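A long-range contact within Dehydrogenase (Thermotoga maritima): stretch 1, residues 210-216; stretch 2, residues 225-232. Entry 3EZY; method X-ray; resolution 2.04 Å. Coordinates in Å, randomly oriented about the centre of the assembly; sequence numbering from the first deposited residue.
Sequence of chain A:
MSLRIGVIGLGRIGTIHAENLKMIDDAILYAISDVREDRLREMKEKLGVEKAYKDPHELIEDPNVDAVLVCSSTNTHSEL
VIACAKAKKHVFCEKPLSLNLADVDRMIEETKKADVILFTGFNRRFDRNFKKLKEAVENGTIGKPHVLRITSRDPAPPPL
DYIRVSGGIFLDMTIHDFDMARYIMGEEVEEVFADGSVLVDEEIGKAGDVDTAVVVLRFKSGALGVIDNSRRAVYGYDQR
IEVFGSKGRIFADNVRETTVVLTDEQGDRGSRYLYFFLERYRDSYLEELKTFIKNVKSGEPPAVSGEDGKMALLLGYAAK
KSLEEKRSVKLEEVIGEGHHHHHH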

# COMPACT_ATOMS: atom_id res chain seq x y z
N VAL A 210 -18.66 21.92 19.60
CA VAL A 210 -18.10 20.59 19.82
C VAL A 210 -16.84 20.54 18.98
O VAL A 210 -16.67 21.38 18.09
CB VAL A 210 -19.11 19.47 19.42
CG1 VAL A 210 -20.33 19.47 20.36
CG2 VAL A 210 -19.55 19.63 17.96
N ASP A 211 -15.95 19.60 19.25
CA ASP A 211 -14.71 19.49 18.47
C ASP A 211 -14.58 18.18 17.67
O ASP A 211 -13.58 17.99 16.96
CB ASP A 211 -13.47 19.68 19.35
CG ASP A 211 -13.45 18.75 20.54
OD1 ASP A 211 -13.84 17.58 20.42
OD2 ASP A 211 -12.99 19.20 21.63
N THR A 212 -15.55 17.29 17.84
CA THR A 212 -15.57 15.95 17.22
C THR A 212 -17.03 15.71 16.86
O THR A 212 -17.89 15.96 17.69
CB THR A 212 -15.17 14.88 18.27
OG1 THR A 212 -13.93 15.25 18.88
CG2 THR A 212 -15.02 13.49 17.62
N ALA A 213 -17.35 15.30 15.64
CA ALA A 213 -18.75 15.10 15.30
C ALA A 213 -18.91 14.04 14.22
O ALA A 213 -17.97 13.75 13.46
CB ALA A 213 -19.36 16.38 14.85
N VAL A 214 -20.11 13.49 14.18
CA VAL A 214 -20.53 12.52 13.18
C VAL A 214 -21.87 13.03 12.63
O VAL A 214 -22.70 13.54 13.40
CB VAL A 214 -20.71 11.13 13.83
CG1 VAL A 214 -21.46 10.20 12.86
CG2 VAL A 214 -19.39 10.53 14.21
N VAL A 215 -22.08 12.92 11.31
CA VAL A 215 -23.32 13.35 10.68
C VAL A 215 -23.78 12.28 9.68
O VAL A 215 -23.02 11.86 8.80
CB VAL A 215 -23.14 14.68 9.91
CG1 VAL A 215 -24.40 15.00 9.11
CG2 VAL A 215 -22.82 15.84 10.85
N VAL A 216 -25.01 11.81 9.82
CA VAL A 216 -25.57 10.85 8.91
C VAL A 216 -26.46 11.58 7.93
O VAL A 216 -27.24 12.44 8.32
CB VAL A 216 -26.47 9.82 9.64
CG1 VAL A 216 -27.12 8.84 8.63
CG2 VAL A 216 -25.68 9.09 10.69
N GLY A 225 -25.11 8.32 3.87
CA GLY A 225 -23.73 8.73 4.03
C GLY A 225 -23.42 9.08 5.46
O GLY A 225 -24.34 9.33 6.27
N VAL A 226 -22.13 9.06 5.80
CA VAL A 226 -21.68 9.35 7.15
C VAL A 226 -20.45 10.24 7.03
O VAL A 226 -19.47 9.90 6.34
CB VAL A 226 -21.22 8.10 7.94
CG1 VAL A 226 -20.78 8.55 9.37
CG2 VAL A 226 -22.32 7.03 8.06
N ILE A 227 -20.52 11.40 7.63
CA ILE A 227 -19.36 12.27 7.64
C ILE A 227 -18.88 12.22 9.07
O ILE A 227 -19.74 12.27 9.96
CB ILE A 227 -19.76 13.71 7.37
CG1 ILE A 227 -20.33 13.87 5.98
CG2 ILE A 227 -18.54 14.66 7.62
CD1 ILE A 227 -21.03 15.23 5.71
N ASP A 228 -17.55 12.13 9.30
CA ASP A 228 -17.02 12.41 10.65
C ASP A 228 -15.92 13.47 10.63
O ASP A 228 -15.11 13.51 9.67
CB ASP A 228 -16.58 11.12 11.39
CG ASP A 228 -15.31 10.53 10.84
OD1 ASP A 228 -14.24 10.71 11.49
OD2 ASP A 228 -15.39 9.90 9.77
N ASN A 229 -15.88 14.33 11.67
CA ASN A 229 -14.96 15.49 11.72
C ASN A 229 -14.19 15.51 13.04
O ASN A 229 -14.74 15.15 14.07
CB ASN A 229 -15.74 16.81 11.74
CG ASN A 229 -16.41 17.13 10.41
OD1 ASN A 229 -17.61 17.43 10.36
ND2 ASN A 229 -15.65 17.04 9.33
N SER A 230 -12.93 15.95 13.02
CA SER A 230 -12.24 16.20 14.26
C SER A 230 -11.47 17.46 14.06
O SER A 230 -10.83 17.65 13.01
CB SER A 230 -11.25 15.08 14.65
OG SER A 230 -10.60 15.45 15.90
N ARG A 231 -11.42 18.30 15.09
CA ARG A 231 -10.63 19.51 14.99
C ARG A 231 -9.12 19.29 15.25
O ARG A 231 -8.34 20.24 15.15
CB ARG A 231 -11.13 20.58 15.99
CG ARG A 231 -12.45 21.24 15.62
CD ARG A 231 -12.21 22.43 14.80
NE ARG A 231 -13.41 23.23 14.61
CZ ARG A 231 -13.57 23.98 13.54
NH1 ARG A 231 -12.62 23.98 12.60
NH2 ARG A 231 -14.66 24.72 13.39
N ARG A 232 -8.71 18.09 15.67
CA ARG A 232 -7.30 17.86 15.91
C ARG A 232 -6.85 16.43 15.60
O ARG A 232 -7.03 15.53 16.42
CB ARG A 232 -6.90 18.19 17.36
CG ARG A 232 -5.39 18.33 17.47
CD ARG A 232 -4.83 17.81 18.75
NE ARG A 232 -5.04 18.77 19.82
CZ ARG A 232 -5.15 18.45 21.11
NH1 ARG A 232 -5.09 17.17 21.50
NH2 ARG A 232 -5.34 19.41 22.02
O HOH W 1 -15.20 23.31 16.90
O HOH W 2 -11.47 14.48 17.95

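Residues 212-216 and 225-230 form neighbouring antiparallel strands, their axes inclined at 169° and approaching to 4.6 Å. Two narrow pairs of hydrogen bonds carry the ladder. Ala213 N donates to Asn229 O (3.0 Å) and Asn229 N returns to Ala213 O (2.8 Å); two residues along, Val215 N to Ile227 O and Ile227 N to Val215 O are both 2.8 Å. A fifth bond, from Arg231 N to Asp211 O (2.9 Å), extends the ladder just beyond the strand ends. Between and beyond these rungs lie the non-hydrogen-bonded pairs, where the alpha carbons draw closer and CA-H groups point at the rung carbonyls in most cases, as in Val214 CA to Ile227 O and Asp228 CA to Ala213 O, each 3.3 Å.

The register sorts the side chains onto two faces. One carries Thr212, Val214 and Val216 with Ser230, Asp228 and Val226. Val214 and Val226 both adopt the t rotamer, and they meet diagonally rather than as a register pair, with Val214 CG1 3.9 Å from Val226 CG1. The other methyl of Val214, CG2, lies 4.0 Å from Asp228 CB. Asp228 therefore offers its aliphatic carbon to the valine, while its p rotamer (chi1 73°) leads the carboxylate away from stretch 1 to hydrogen-bond partners elsewhere in the structure.

At the polar end of this face, Thr212 (m) and Ser230 (t) leave their hydroxyls 4.5 Å apart, OG1 to OG, too far for a direct hydrogen bond. A water fills the gap, donating to Thr212 OG1 at 2.7 Å and lying 2.4 Å from Ser230 OG, an unusually short separation. Each hydroxyl also has a partner in its own stretch: Thr212 OG1 donates to Asp211 OD1 (2.8 Å), a contact made with Asp211 in the p rotamer, and Ser230 OG accepts from Arg232 N (3.3 Å).

On the opposite face, Ala213, Val215, Ile227 and Asn229 line up. Val215 (t) and Ile227 (m, t) pack beside their hydrogen-bonded rung, CB to CB at 4.3 Å, in an apolar contact. Next to them Ala213 is paired through the backbone with Asn229, in the m rotamer, whose amide is hydrogen-bonded elsewhere in the structure; Ala213 CB stays 4.8 Å from Asn229 CB.

Arg231 departs from the strand pattern, its CA-to-CB bond directed toward stretch 1. Its CG passes 4.2 Å from Asp211 CB, and the m, m, t chain carries the guanidinium onward to a second water, which accepts from Arg231 NE (2.9 Å) and donates to Val210 O (2.7 Å), linking the stretches beyond the last direct backbone bond.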